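Local coordinates for cellulose biosynthesis protein BcsG (PDB 5OLT), which is required for cellulose biosynthesis, and is represented here by its zinc-binding extramembrane domain, which belongs to the alkaline phosphatase family, at residues R197-E202 / T250-S255; V259-V264 / K297-K302. All blocks are in the same frame, centred on the assembly; numbering follows the deposited sequence.

Contact 1. Residues R197-E202 / T250-S255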
loop_
_atom_site.group_PDB
_atom_site.type_symbol
_atom_site.label_atom_id
_atom_site.label_comp_id
_atom_site.label_asym_id
_atom_site.label_seq_id
_atom_site.Cartn_x
_atom_site.Cartn_y
_atom_site.Cartn_z
ATOM N N ARG A 197 11.767 13.958 -12.477
ATOM C CA ARG A 197 12.882 14.459 -11.666
ATOM C C ARG A 197 13.539 13.301 -10.919
ATOM O O ARG A 197 14.758 13.173 -10.857
ATOM C CB ARG A 197 12.399 15.563 -10.712
ATOM C CG ARG A 197 13.494 15.991 -9.730
ATOM C CD ARG A 197 13.094 17.225 -8.950
ATOM N NE ARG A 197 13.006 18.408 -9.824
ATOM C CZ ARG A 197 12.755 19.645 -9.407
ATOM N NH1 ARG A 197 12.578 19.908 -8.116
ATOM N NH2 ARG A 197 12.713 20.639 -10.302
ATOM N N TRP A 198 12.725 12.400 -10.357
ATOM C CA TRP A 198 13.244 11.215 -9.705
ATOM C C TRP A 198 14.072 10.357 -10.684
ATOM O O TRP A 198 15.178 9.901 -10.353
ATOM C CB TRP A 198 12.057 10.409 -9.143
ATOM C CG TRP A 198 12.424 9.085 -8.575
ATOM C CD1 TRP A 198 12.870 8.844 -7.312
ATOM C CD2 TRP A 198 12.422 7.828 -9.248
ATOM N NE1 TRP A 198 13.147 7.519 -7.148
ATOM C CE2 TRP A 198 12.885 6.857 -8.320
ATOM C CE3 TRP A 198 12.062 7.416 -10.538
ATOM C CZ2 TRP A 198 12.988 5.505 -8.641
ATOM C CZ3 TRP A 198 12.190 6.075 -10.863
ATOM C CH2 TRP A 198 12.659 5.136 -9.919
ATOM N N LEU A 199 13.554 10.174 -11.893
ATOM C CA LEU A 199 14.196 9.312 -12.906
ATOM C C LEU A 199 15.549 9.881 -13.360
ATOM O O LEU A 199 16.495 9.135 -13.549
ATOM C CB LEU A 199 13.272 9.099 -14.111
ATOM C CG LEU A 199 13.809 8.110 -15.164
ATOM C CD1 LEU A 199 14.154 6.733 -14.582
ATOM C CD2 LEU A 199 12.775 7.991 -16.287
ATOM N N THR A 200 15.643 11.193 -13.530
ATOM C CA THR A 200 16.942 11.820 -13.881
ATOM C C THR A 200 17.945 11.591 -12.726
ATOM O O THR A 200 19.106 11.214 -12.958
ATOM C CB THR A 200 16.826 13.340 -14.109
ATOM O OG1 THR A 200 16.579 13.989 -12.857
ATOM C CG2 THR A 200 15.711 13.700 -15.131
ATOM N N GLY A 201 17.487 11.804 -11.482
ATOM C CA GLY A 201 18.362 11.646 -10.291
ATOM C C GLY A 201 18.950 10.244 -10.179
ATOM O O GLY A 201 20.150 10.087 -9.869
ATOM N N GLU A 202 18.116 9.230 -10.462
ATOM C CA GLU A 202 18.504 7.805 -10.320
ATOM C C GLU A 202 19.468 7.411 -11.421
ATOM O O GLU A 202 20.468 6.618 -11.250
ATOM C CB GLU A 202 17.279 6.864 -10.339
ATOM C CG GLU A 202 16.437 6.840 -9.041
ATOM C CD GLU A 202 17.219 6.893 -7.705
ATOM O OE1 GLU A 202 18.413 6.484 -7.599
ATOM O OE2 GLU A 202 16.613 7.351 -6.706
ATOM N N THR A 250 5.814 4.236 -19.353
ATOM C CA THR A 250 6.450 4.226 -20.707
ATOM C C THR A 250 7.881 4.790 -20.689
ATOM O O THR A 250 8.807 4.199 -21.306
ATOM C CB THR A 250 5.548 4.935 -21.732
ATOM O OG1 THR A 250 4.292 4.242 -21.755
ATOM C CG2 THR A 250 6.147 4.900 -23.107
ATOM N N GLU A 251 8.077 5.905 -19.991
ATOM C CA GLU A 251 9.414 6.475 -19.789
ATOM C C GLU A 251 10.339 5.490 -19.097
ATOM O O GLU A 251 11.523 5.361 -19.482
ATOM C CB GLU A 251 9.391 7.802 -19.009
ATOM C CG GLU A 251 8.834 8.982 -19.775
ATOM C CD GLU A 251 9.498 9.127 -21.137
ATOM O OE1 GLU A 251 10.717 9.439 -21.174
ATOM O OE2 GLU A 251 8.808 8.907 -22.172
ATOM N N LEU A 252 9.804 4.762 -18.114
ATOM C CA LEU A 252 10.627 3.799 -17.374
ATOM C C LEU A 252 11.041 2.660 -18.264
ATOM O O LEU A 252 12.217 2.237 -18.217
ATOM C CB LEU A 252 9.907 3.217 -16.156
ATOM C CG LEU A 252 9.982 3.963 -14.846
ATOM C CD1 LEU A 252 9.369 3.029 -13.826
ATOM C CD2 LEU A 252 11.389 4.332 -14.435
ATOM N N GLU A 253 10.103 2.148 -19.073
ATOM C CA GLU A 253 10.412 1.092 -20.046
ATOM C C GLU A 253 11.543 1.577 -20.966
ATOM O O GLU A 253 12.526 0.860 -21.191
ATOM C CB GLU A 253 9.172 0.722 -20.872
ATOM C CG GLU A 253 8.190 -0.223 -20.194
ATOM C CD GLU A 253 6.778 -0.259 -20.809
ATOM O OE1 GLU A 253 6.487 0.435 -21.825
ATOM O OE2 GLU A 253 5.934 -1.000 -20.254
ATOM N N LYS A 254 11.425 2.802 -21.478
ATOM C CA LYS A 254 12.446 3.335 -22.417
ATOM C C LYS A 254 13.827 3.465 -21.763
ATOM O O LYS A 254 14.857 3.328 -22.428
ATOM C CB LYS A 254 12.051 4.707 -22.959
ATOM C CG LYS A 254 10.903 4.745 -23.957
ATOM C CD LYS A 254 10.594 6.208 -24.243
ATOM C CE LYS A 254 9.476 6.384 -25.253
ATOM N NZ LYS A 254 9.071 7.816 -25.269
ATOM N N SER A 255 13.861 3.698 -20.453
ATOM C CA SER A 255 15.108 3.960 -19.747
ATOM C C SER A 255 15.968 2.701 -19.657
ATOM O O SER A 255 17.178 2.812 -19.455
ATOM C CB SER A 255 14.828 4.475 -18.332
ATOM O OG SER A 255 14.512 3.395 -17.469
#
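Leu199 and Leu252 meet between two helices that run nearly parallel, their axes 15° apart and 11.6 Å from each other at closest approach. The spacing is wide: even for this pair the CA atoms are 7.9 Å apart, so the side chains have to bridge the gap. Leu199 starts out toward the other helix; its CG, anti to the backbone N (chi1 -175°), is carried toward the gap, and the two methyls meet different partners. CD1 meets Leu252 CD2 at 3.7 Å, the two side chains crossing obliquely, while Leu199 CD2 comes to 4.3 Å from Glu251 CB. Leu252 reaches over with its end, turning CD2 into the angle between Leu199 and Trp198. The indole receives this methyl at its edge, near the ring plane, with CZ3 4.1 Å from CD2, and the two side chains cross at about a right angle.

These helices, 191-203 and 234-255, pack side by side on one face of the central mixed sheet of this alkaline phosphatase-family domain. Helix 234-255 is the connection of a beta-alpha-beta crossover from strand 210-216 to the parallel strand 259-265. Trp198 ties the neighbouring helix to the same sheet: its NE1 hydrogen-bonds Thr212 OG1 on strand 210-216, and Glu202 CG, one turn on, sits 3.6 Å above one face of the indole, away from its centre. The bond to Thr212 and this contact help to set how the ring is turned.

Farther along, Ser255 starts toward the other helix, but the hydroxyl looks back to its own, where OG hydrogen-bonds Leu252 O at 2.7 Å; Arg257 N is a further partner of OG. Lys254 NZ makes a 3.3 Å salt bridge with Glu251 OE2, on its syn side.

Contact 2. Residues V259-V264 / K297-K302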
loop_
_atom_site.group_PDB
_atom_site.type_symbol
_atom_site.label_atom_id
_atom_site.label_comp_id
_atom_site.label_asym_id
_atom_site.label_seq_id
_atom_site.Cartn_x
_atom_site.Cartn_y
_atom_site.Cartn_z
ATOM N N VAL A 259 13.689 -1.580 -12.258
ATOM C CA VAL A 259 12.856 -0.891 -11.280
ATOM C C VAL A 259 11.710 -1.785 -10.873
ATOM O O VAL A 259 11.063 -2.405 -11.705
ATOM C CB VAL A 259 12.312 0.458 -11.797
ATOM C CG1 VAL A 259 11.561 1.214 -10.670
ATOM C CG2 VAL A 259 13.413 1.373 -12.329
ATOM N N MET A 260 11.449 -1.815 -9.568
ATOM C CA MET A 260 10.245 -2.430 -9.032
ATOM C C MET A 260 9.341 -1.307 -8.581
ATOM O O MET A 260 9.718 -0.562 -7.689
ATOM C CB MET A 260 10.592 -3.349 -7.858
ATOM C CG MET A 260 9.374 -4.011 -7.219
ATOM S SD MET A 260 9.904 -5.069 -5.873
ATOM C CE MET A 260 8.352 -5.742 -5.314
ATOM N N VAL A 261 8.173 -1.182 -9.201
ATOM C CA VAL A 261 7.195 -0.126 -8.853
ATOM C C VAL A 261 6.035 -0.770 -8.120
ATOM O O VAL A 261 5.473 -1.760 -8.576
ATOM C CB VAL A 261 6.687 0.627 -10.092
ATOM C CG1 VAL A 261 5.623 1.644 -9.672
ATOM C CG2 VAL A 261 7.865 1.329 -10.775
ATOM N N VAL A 262 5.731 -0.256 -6.926
ATOM C CA VAL A 262 4.589 -0.711 -6.136
ATOM C C VAL A 262 3.636 0.463 -6.010
ATOM O O VAL A 262 4.047 1.526 -5.528
ATOM C CB VAL A 262 5.006 -1.170 -4.731
ATOM C CG1 VAL A 262 3.759 -1.597 -3.943
ATOM C CG2 VAL A 262 6.024 -2.297 -4.849
ATOM N N VAL A 263 2.397 0.289 -6.461
ATOM C CA VAL A 263 1.381 1.310 -6.292
ATOM C C VAL A 263 0.478 0.822 -5.170
ATOM O O VAL A 263 -0.094 -0.274 -5.283
ATOM C CB VAL A 263 0.563 1.490 -7.587
ATOM C CG1 VAL A 263 -0.647 2.407 -7.325
ATOM C CG2 VAL A 263 1.469 2.065 -8.645
ATOM N N VAL A 264 0.313 1.604 -4.099
ATOM C CA VAL A 264 -0.534 1.163 -2.975
ATOM C C VAL A 264 -1.214 2.383 -2.380
ATOM O O VAL A 264 -0.560 3.270 -1.793
ATOM C CB VAL A 264 0.279 0.378 -1.931
ATOM C CG1 VAL A 264 1.567 1.112 -1.589
ATOM C CG2 VAL A 264 -0.530 -0.017 -0.686
ATOM N N LYS A 297 4.659 -3.583 -10.659
ATOM C CA LYS A 297 5.183 -3.729 -12.028
ATOM C C LYS A 297 6.696 -3.748 -11.958
ATOM O O LYS A 297 7.306 -2.935 -11.261
ATOM C CB LYS A 297 4.743 -2.550 -12.913
ATOM C CG LYS A 297 5.014 -2.731 -14.406
ATOM C CD LYS A 297 4.289 -1.665 -15.230
ATOM C CE LYS A 297 4.685 -1.748 -16.705
ATOM N NZ LYS A 297 4.369 -3.046 -17.352
ATOM N N PHE A 298 7.301 -4.676 -12.689
ATOM C CA PHE A 298 8.770 -4.722 -12.805
ATOM C C PHE A 298 9.218 -4.211 -14.172
ATOM O O PHE A 298 8.590 -4.527 -15.209
ATOM C CB PHE A 298 9.275 -6.149 -12.624
ATOM C CG PHE A 298 8.985 -6.739 -11.263
ATOM C CD1 PHE A 298 9.906 -6.582 -10.208
ATOM C CD2 PHE A 298 7.814 -7.474 -11.037
ATOM C CE1 PHE A 298 9.639 -7.145 -8.954
ATOM C CE2 PHE A 298 7.542 -8.016 -9.794
ATOM C CZ PHE A 298 8.472 -7.869 -8.749
ATOM N N PHE A 299 10.253 -3.394 -14.172
ATOM C CA PHE A 299 10.811 -2.814 -15.391
ATOM C C PHE A 299 12.244 -3.288 -15.510
ATOM O O PHE A 299 12.931 -3.506 -14.489
ATOM C CB PHE A 299 10.813 -1.292 -15.322
ATOM C CG PHE A 299 9.433 -0.696 -15.276
ATOM C CD1 PHE A 299 8.743 -0.564 -14.064
ATOM C CD2 PHE A 299 8.829 -0.282 -16.443
ATOM C CE1 PHE A 299 7.477 -0.017 -14.019
ATOM C CE2 PHE A 299 7.535 0.248 -16.398
ATOM C CZ PHE A 299 6.884 0.392 -15.187
ATOM N N GLY A 300 12.675 -3.486 -16.755
ATOM C CA GLY A 300 14.062 -3.805 -17.040
ATOM C C GLY A 300 14.401 -5.269 -16.859
ATOM O O GLY A 300 15.593 -5.616 -16.782
ATOM N N MET A 301 13.392 -6.140 -16.786
ATOM C CA MET A 301 13.637 -7.586 -16.654
ATOM C C MET A 301 14.091 -8.190 -17.981
ATOM O O MET A 301 13.592 -7.819 -19.049
ATOM C CB MET A 301 12.414 -8.342 -16.180
ATOM C CG MET A 301 11.977 -7.972 -14.759
ATOM S SD MET A 301 10.506 -8.895 -14.293
ATOM C CE MET A 301 11.086 -10.592 -14.185
ATOM N N LYS A 302 14.978 -9.174 -17.893
ATOM C CA LYS A 302 15.442 -9.874 -19.096
ATOM C C LYS A 302 14.239 -10.614 -19.693
ATOM O O LYS A 302 14.116 -10.745 -20.936
ATOM C CB LYS A 302 16.555 -10.866 -18.729
ATOM C CG LYS A 302 17.082 -11.650 -19.935
ATOM C CD LYS A 302 18.251 -12.556 -19.612
ATOM C CE LYS A 302 18.752 -13.182 -20.915
ATOM N NZ LYS A 302 19.723 -12.280 -21.594
#
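Val259, Met260 and Val261 pair antiparallel with Phe299, Phe298 and Lys297, the strand axes 4.8 Å apart at closest approach. Val259-Phe299 and Val261-Lys297 are the hydrogen-bonded pairs, each closed by two backbone bonds, and Met260-Phe298 is the non-hydrogen-bonded pair between them. The bond from Val261 N to Lys297 O is short and straight, 2.8 Å with 173° at the hydrogen, whereas Val259 N approaches Phe299 O at 3.0 Å from above the carbonyl plane.

On one face of the sheet Met260 runs alongside Phe298 in the same direction. Fully extended, the methionine passes the phenyl ring: CG comes to 3.6 Å from CE1, SD to 3.7 Å from the same CE1, and CE reaches CZ. With SD 4.8 Å from the ring centroid and oblique to it, this is a Met-aromatic contact. Val325 and Ala328 of helix 318-328 pack against the methionine.

On the other face Val261 and Phe299 are diagonal to each other across two hydrogen-bonded pairs. Phe299 has CG beside its backbone N (chi1 -65°), and CE1 of its ring stands 3.5 Å from Val261 CG2. Val259 O lies in plane at the edge of this ring. Lys297 starts on the same face but leads away, and its NZ hydrogen-bonds His87 O.

The outward peptide groups of the Met260-Phe298 pair find partners outside: Met260 with Asp60 and Leu62 of strand 60-66, Phe298 N with Asp89 OD2. Both faces of this pair of strands stay mainly apolar, suited to take a helix on each side.

The centres of contacts 1 and 2 are about 12 Å apart, and Leu252 joins them: one methyl serves the helix pair, while CD1 rests 3.6 Å from Phe299 CE1 and 3.8 Å from Val261 CG2. Contact 1 is thus the helical layer and contact 2 the strand layer beneath it. The chain passes from one to the other directly, as helix 234-255 is followed by strand 259-265. Glu253 adds a weak, long ion pair to Lys297. Strand 259-265 then leads into Glu266 and His267, which bind the zinc ion together with Cys67, next after the adjoining parallel strand 60-66, and Ser102. Contact 2 thus includes the strand whose C-terminal end leads into two of the metal ligands.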